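Local coordinates for protein Ceg4 (PDB 6AOK) that acts as a HAD-like phosphotyrosine phosphatase, a Legionella pneumophila effector that attenuates the activation of eukaryotic MAPK pathways, at residues Glu30-Thr34 with Glu35-Ser39; Ala65-Glu68 with Ala69-Lys73; Glu117-Lys120 with Ala121-Tyr125. One frame throughout, in Å; residues are numbered along the deposited sequence.

Contact 1. Residues Glu30-Thr34 with Glu35-Ser39; sequences ETVFT and EFYQS
T34 caps helix 35-39: its OG1 accepts a hydrogen bond from Y37 N at 3.2 Å, a nearly straight N-cap bond, and the chain enters the helix from a type I turn running from T31 to T34. A chi1 of 62° sets OG1 between the backbone N and the carbonyl carbon of T34, where the same hydroxyl also donates to T31 O (2.8 Å) and so ties the turn to the helix start. The first helical bond, Q38 N to T34 O, measures 3.0 Å.

A further polar link comes from the Q38 side chain, which bends at chi2 (-77°) and brings NE2 back to V32 O at 3.0 Å. The donor lies in the V32 carbonyl plane, and the acceptor close to the amide plane. OE1 of Q38 accepts from Q50 N, so both ends of the amide are held and its flip is fixed.

The apolar part is built on the Y37 ring. V32 CA sits over one face in a CH-pi contact, 3.8 Å from the centroid, and V32 CG1 reaches Y37 CE2. Beyond the segments, Y37 OH bonds to N114 OD1. T31 is near the magnesium ligand D20, about 4 Å between side chains, but about 8 Å from the ion itself; its OG1 donates to S27 O, while its methyl CG2 approaches Y37 CD2 at 4.1 Å.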
# COMPACT_ATOMS: atom_id res chain seq x y z
N GLU A 30 -9.18 8.40 -10.82
CA GLU A 30 -8.47 8.49 -12.10
C GLU A 30 -7.84 7.16 -12.54
O GLU A 30 -7.17 7.12 -13.58
CB GLU A 30 -7.37 9.58 -12.02
CG GLU A 30 -8.01 10.96 -11.85
CD GLU A 30 -7.02 12.08 -11.60
OE1 GLU A 30 -5.80 11.93 -11.89
OE2 GLU A 30 -7.48 13.14 -11.10
N THR A 31 -8.03 6.08 -11.78
CA THR A 31 -7.45 4.77 -12.04
C THR A 31 -8.48 3.76 -12.48
O THR A 31 -8.32 3.10 -13.52
CB THR A 31 -6.75 4.25 -10.77
OG1 THR A 31 -5.66 5.12 -10.44
CG2 THR A 31 -6.20 2.88 -10.94
N VAL A 32 -9.56 3.60 -11.70
CA VAL A 32 -10.34 2.37 -11.81
C VAL A 32 -11.33 2.41 -12.95
O VAL A 32 -11.89 1.36 -13.28
CB VAL A 32 -11.07 2.01 -10.51
CG1 VAL A 32 -10.02 1.78 -9.36
CG2 VAL A 32 -12.15 3.07 -10.15
N PHE A 33 -11.55 3.57 -13.56
CA PHE A 33 -12.45 3.69 -14.70
C PHE A 33 -11.72 3.78 -16.03
O PHE A 33 -12.36 3.97 -17.08
CB PHE A 33 -13.37 4.91 -14.50
CG PHE A 33 -14.07 4.90 -13.12
CD1 PHE A 33 -15.07 3.94 -12.85
CD2 PHE A 33 -13.73 5.79 -12.13
CE1 PHE A 33 -15.72 3.89 -11.58
CE2 PHE A 33 -14.38 5.76 -10.87
CZ PHE A 33 -15.35 4.83 -10.61
N THR A 34 -10.39 3.65 -16.03
CA THR A 34 -9.63 3.71 -17.27
C THR A 34 -9.81 2.42 -18.06
O THR A 34 -10.11 1.35 -17.50
CB THR A 34 -8.13 3.91 -16.98
OG1 THR A 34 -7.64 2.78 -16.21
CG2 THR A 34 -7.91 5.18 -16.22
N GLU A 35 -9.52 2.49 -19.38
CA GLU A 35 -9.56 1.26 -20.16
C GLU A 35 -8.59 0.24 -19.58
O GLU A 35 -8.91 -0.95 -19.50
CB GLU A 35 -9.22 1.48 -21.63
CG GLU A 35 -10.21 2.32 -22.39
CD GLU A 35 -11.58 1.66 -22.50
OE1 GLU A 35 -11.69 0.43 -22.54
OE2 GLU A 35 -12.56 2.41 -22.52
N PHE A 36 -7.41 0.69 -19.13
CA PHE A 36 -6.41 -0.27 -18.66
C PHE A 36 -6.91 -1.05 -17.45
O PHE A 36 -6.89 -2.27 -17.46
CB PHE A 36 -5.08 0.40 -18.32
CG PHE A 36 -4.11 -0.57 -17.73
CD1 PHE A 36 -3.67 -1.68 -18.47
CD2 PHE A 36 -3.69 -0.44 -16.41
CE1 PHE A 36 -2.78 -2.60 -17.90
CE2 PHE A 36 -2.79 -1.37 -15.82
CZ PHE A 36 -2.34 -2.44 -16.58
N TYR A 37 -7.40 -0.37 -16.43
CA TYR A 37 -7.93 -1.09 -15.27
C TYR A 37 -9.10 -1.99 -15.67
O TYR A 37 -9.21 -3.15 -15.22
CB TYR A 37 -8.37 -0.09 -14.22
CG TYR A 37 -8.75 -0.70 -12.90
CD1 TYR A 37 -10.02 -1.24 -12.69
CD2 TYR A 37 -7.84 -0.72 -11.86
CE1 TYR A 37 -10.35 -1.81 -11.45
CE2 TYR A 37 -8.15 -1.26 -10.62
CZ TYR A 37 -9.40 -1.80 -10.43
OH TYR A 37 -9.70 -2.36 -9.20
N GLN A 38 -10.00 -1.47 -16.48
CA GLN A 38 -11.18 -2.25 -16.86
C GLN A 38 -10.79 -3.47 -17.66
O GLN A 38 -11.48 -4.51 -17.60
CB GLN A 38 -12.15 -1.36 -17.66
CG GLN A 38 -12.78 -0.27 -16.73
CD GLN A 38 -13.88 -0.84 -15.85
OE1 GLN A 38 -14.67 -1.70 -16.27
NE2 GLN A 38 -13.99 -0.32 -14.69
N SER A 39 -9.69 -3.39 -18.43
CA SER A 39 -9.21 -4.55 -19.19
C SER A 39 -8.75 -5.69 -18.30
O SER A 39 -8.60 -6.83 -18.79
CB SER A 39 -8.06 -4.13 -20.14
OG SER A 39 -6.80 -3.97 -19.42
O HOH W 1 -13.12 2.90 -19.57

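Contact 2. Residues Ala65-Glu68 with Ala69-Lys73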
# COMPACT_ATOMS: atom_id res chain seq x y z
N ALA A 65 0.39 -10.30 -17.86
CA ALA A 65 0.56 -10.15 -19.30
C ALA A 65 0.07 -8.80 -19.79
O ALA A 65 0.69 -8.18 -20.67
CB ALA A 65 -0.18 -11.27 -20.03
N LEU A 66 -1.05 -8.34 -19.24
CA LEU A 66 -1.59 -7.02 -19.61
C LEU A 66 -0.69 -5.87 -19.12
O LEU A 66 -0.50 -4.87 -19.83
CB LEU A 66 -3.00 -6.89 -19.05
CG LEU A 66 -4.00 -7.81 -19.79
CD1 LEU A 66 -5.33 -7.96 -19.00
CD2 LEU A 66 -4.33 -7.25 -21.17
N PHE A 67 -0.15 -5.98 -17.90
CA PHE A 67 0.81 -4.98 -17.45
C PHE A 67 2.03 -4.97 -18.36
O PHE A 67 2.51 -3.90 -18.77
CB PHE A 67 1.25 -5.25 -16.02
CG PHE A 67 0.37 -4.63 -14.99
CD1 PHE A 67 -0.75 -5.30 -14.50
CD2 PHE A 67 0.68 -3.40 -14.48
CE1 PHE A 67 -1.56 -4.74 -13.54
CE2 PHE A 67 -0.13 -2.80 -13.52
CZ PHE A 67 -1.26 -3.47 -13.06
N GLU A 68 2.56 -6.15 -18.69
CA GLU A 68 3.72 -6.18 -19.57
C GLU A 68 3.38 -5.67 -20.98
O GLU A 68 4.24 -5.11 -21.66
CB GLU A 68 4.31 -7.60 -19.63
CG GLU A 68 4.96 -8.05 -18.33
CD GLU A 68 5.51 -9.47 -18.38
OE1 GLU A 68 5.30 -10.14 -19.42
OE2 GLU A 68 6.14 -9.92 -17.39
N ALA A 69 2.18 -5.92 -21.47
CA ALA A 69 1.80 -5.40 -22.79
C ALA A 69 1.76 -3.87 -22.78
O ALA A 69 2.16 -3.22 -23.76
CB ALA A 69 0.42 -5.93 -23.20
N LYS A 70 1.34 -3.30 -21.67
CA LYS A 70 1.21 -1.85 -21.55
C LYS A 70 2.57 -1.19 -21.32
O LYS A 70 2.89 -0.20 -21.98
CB LYS A 70 0.24 -1.50 -20.43
CG LYS A 70 -0.00 0.00 -20.35
CD LYS A 70 -1.11 0.31 -19.43
CE LYS A 70 -1.33 1.84 -19.25
NZ LYS A 70 -1.61 2.58 -20.52
N TYR A 71 3.37 -1.74 -20.41
CA TYR A 71 4.58 -1.06 -19.92
C TYR A 71 5.87 -1.75 -20.32
O TYR A 71 6.95 -1.22 -20.03
CB TYR A 71 4.54 -0.95 -18.39
CG TYR A 71 3.41 -0.11 -17.83
CD1 TYR A 71 2.39 -0.69 -17.08
CD2 TYR A 71 3.38 1.26 -18.02
CE1 TYR A 71 1.40 0.04 -16.59
CE2 TYR A 71 2.35 2.02 -17.51
CZ TYR A 71 1.37 1.41 -16.79
OH TYR A 71 0.32 2.14 -16.27
N GLY A 72 5.80 -2.92 -20.99
CA GLY A 72 6.98 -3.70 -21.19
C GLY A 72 7.38 -4.38 -19.91
O GLY A 72 6.69 -4.27 -18.88
N LYS A 73 8.51 -5.08 -19.97
CA LYS A 73 9.01 -5.83 -18.82
C LYS A 73 9.54 -4.88 -17.77
O LYS A 73 10.18 -3.89 -18.09
CB LYS A 73 10.13 -6.80 -19.23
CG LYS A 73 9.69 -8.24 -19.49
CD LYS A 73 8.97 -8.34 -20.81
CE LYS A 73 7.88 -9.41 -20.79
NZ LYS A 73 7.16 -9.58 -22.13
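F67 and Y71 form the close-packed side of this last helical turn: the two side chains run alongside each other, with F67 CD2 4.1 Å from Y71 CE1. Y71 N donates to F67 O at 2.8 Å, and that carbonyl oxygen also borders the Y71 ring near CD1. K70 CG rests over the centre of the Y71 ring, 3.9 Å above its plane, and K70 NZ continues to a salt bridge with D84. Y71 OH bonds to the backbone O of the same D84. F67 is buried further by F36, whose ring meets it edge-to-face, and by V122 and Y125 of helix 116-125.

Helix 60-71 belongs to the region between strands 13-17 and 106-111, consistent with a C1-type cap, which HAD phosphatases insert after the first strand. The helix ends with Y71, and G72, at positive phi (75°), turns the chain away. G72 N still donates to E68 O at 2.8 Å, but from 40° above the carbonyl plane, and G72 O returns over E68 CA in a 3.6 Å CA-H...O contact.

The outer side is looser and more exposed. E68 is extended beyond CG, and K73, bent at chi2 and chi3, crosses it obliquely to make a long salt bridge at the exposed edge, K73 NZ to E68 OE1 at 3.3 Å. This link is secondary to the firmer partner of the carboxylate, the hydrogen bond that joins E68 OE2 to Q64 NE2 one turn earlier.

Contact 3. Residues Glu117-Lys120 with Ala121-Tyr125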
# COMPACT_ATOMS: atom_id res chain seq x y z
N GLU A 117 -6.89 -7.80 -5.35
CA GLU A 117 -6.33 -8.49 -6.53
C GLU A 117 -5.52 -7.51 -7.37
O GLU A 117 -4.47 -7.86 -7.93
CB GLU A 117 -7.40 -9.15 -7.41
CG GLU A 117 -8.26 -10.11 -6.68
CD GLU A 117 -9.59 -9.47 -6.25
OE1 GLU A 117 -9.63 -8.39 -5.60
OE2 GLU A 117 -10.62 -10.07 -6.58
N TYR A 118 -5.97 -6.26 -7.42
CA TYR A 118 -5.31 -5.27 -8.26
C TYR A 118 -3.99 -4.85 -7.64
O TYR A 118 -2.96 -4.75 -8.33
CB TYR A 118 -6.22 -4.05 -8.41
CG TYR A 118 -5.51 -2.99 -9.23
CD1 TYR A 118 -5.07 -1.80 -8.65
CD2 TYR A 118 -5.29 -3.21 -10.59
CE1 TYR A 118 -4.39 -0.81 -9.46
CE2 TYR A 118 -4.64 -2.25 -11.38
CZ TYR A 118 -4.19 -1.07 -10.80
OH TYR A 118 -3.62 -0.08 -11.57
N ILE A 119 -4.02 -4.57 -6.34
CA ILE A 119 -2.83 -4.16 -5.62
C ILE A 119 -1.75 -5.23 -5.73
O ILE A 119 -0.60 -4.94 -6.05
CB ILE A 119 -3.18 -3.82 -4.15
CG1 ILE A 119 -4.06 -2.55 -4.10
CG2 ILE A 119 -1.92 -3.70 -3.33
CD1 ILE A 119 -4.76 -2.37 -2.72
N LYS A 120 -2.13 -6.51 -5.53
CA LYS A 120 -1.14 -7.58 -5.63
C LYS A 120 -0.58 -7.71 -7.04
O LYS A 120 0.60 -8.06 -7.22
CB LYS A 120 -1.77 -8.90 -5.20
CG LYS A 120 -2.08 -8.96 -3.71
CD LYS A 120 -2.56 -10.40 -3.48
CE LYS A 120 -3.26 -10.53 -2.25
NZ LYS A 120 -3.78 -11.97 -2.21
N ALA A 121 -1.41 -7.46 -8.06
CA ALA A 121 -0.89 -7.50 -9.43
C ALA A 121 0.12 -6.37 -9.67
O ALA A 121 1.09 -6.57 -10.39
CB ALA A 121 -2.01 -7.41 -10.46
N VAL A 122 -0.11 -5.18 -9.10
CA VAL A 122 0.85 -4.09 -9.27
C VAL A 122 2.18 -4.44 -8.62
O VAL A 122 3.26 -4.24 -9.21
CB VAL A 122 0.31 -2.76 -8.71
CG1 VAL A 122 1.47 -1.69 -8.72
CG2 VAL A 122 -0.90 -2.28 -9.58
N PHE A 123 2.14 -4.88 -7.35
CA PHE A 123 3.37 -5.29 -6.67
C PHE A 123 4.07 -6.40 -7.44
O PHE A 123 5.29 -6.38 -7.60
CB PHE A 123 3.05 -5.78 -5.24
CG PHE A 123 2.98 -4.67 -4.21
CD1 PHE A 123 1.79 -3.97 -3.98
CD2 PHE A 123 4.10 -4.36 -3.46
CE1 PHE A 123 1.71 -2.97 -3.06
CE2 PHE A 123 4.06 -3.30 -2.52
CZ PHE A 123 2.88 -2.61 -2.31
N LYS A 124 3.31 -7.37 -7.91
CA LYS A 124 3.90 -8.49 -8.67
C LYS A 124 4.56 -7.99 -9.93
O LYS A 124 5.67 -8.43 -10.28
CB LYS A 124 2.81 -9.51 -9.01
CG LYS A 124 3.22 -10.77 -9.85
CD LYS A 124 4.30 -11.55 -9.16
CE LYS A 124 3.97 -11.87 -7.69
NZ LYS A 124 5.19 -12.42 -7.00
N TYR A 125 3.87 -7.12 -10.67
CA TYR A 125 4.47 -6.60 -11.89
C TYR A 125 5.78 -5.91 -11.58
O TYR A 125 6.75 -5.96 -12.37
CB TYR A 125 3.50 -5.64 -12.57
CG TYR A 125 4.18 -4.91 -13.71
CD1 TYR A 125 4.62 -5.62 -14.84
CD2 TYR A 125 4.40 -3.56 -13.65
CE1 TYR A 125 5.28 -4.98 -15.87
CE2 TYR A 125 5.06 -2.91 -14.68
CZ TYR A 125 5.51 -3.62 -15.77
OH TYR A 125 6.21 -2.98 -16.80
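V122 CG2 lies over one face of the Y118 ring, offset toward the rim and 4.0 Å from the centroid, in a CH-pi contact whose nearest ring atom is Y118 CZ at 3.7 Å. The tyrosine has CG anti to its own N (chi1 178°), and the valine methyl slants over the ring. One residue on, I119 and F123 repeat the spacing in another geometry: the side chains run alongside each other, I119 CG2 touches F123 CE1 at 3.7 Å, and I119 O lies at the ring edge, in plane, 3.3 Å from F123 CD1.

Both pairs are set by the i to i+4 ladder of the helix. V122 N donates to Y118 O at 3.0 Å, and F123 N to I119 O at the same length in an almost straight bond (174°). A121 N to E117 O and K124 N to K120 O continue the ladder on the outer side. There E117 forms a salt bridge with R115, and K124 NZ bonds to F128 O and bridges to D130.

In the next shell the two pairs face different neighbours. Y118 meets the Y37 ring with planes at about 55°, touches L40 and comes within about 4 Å of the side chain of D20, a magnesium ligand. I119 rests on F19 and on I138 of strand 136-139, while F97 and F128 meet the F123 ring edge-to-face. Helix 116-125 thus has one flank toward the region inserted after strand 13-17 and another against the sheet, as the main helix of the connection, with the short helix 130-133, between the neighbouring parallel strands 106-111 and 136-139 in the Rossmann-like core of a HAD phosphatase.

How the contacts relate
From the N terminus, the contacts follow in series without nesting or crossing; each joins adjoining segments, so none closes a long loop. Contact 1 starts helix 35-39 after strand 13-17, contact 2 ends helix 60-71, and contact 3 lies on helix 116-125, beyond strand 106-111. Side chains knit the three together. F36 CD1 of contact 1 lies 3.4 Å from K70 CD of contact 2, and T31 CG2 lies 4.0 Å from Y118 OH of contact 3. Between contacts 2 and 3, Y125 OH probably hydrogen-bonds to G72 O. The inserted helices 35-39 and 60-71 are thereby tied to a core helix in the N-terminal phosphatase part of the effector, near the magnesium site.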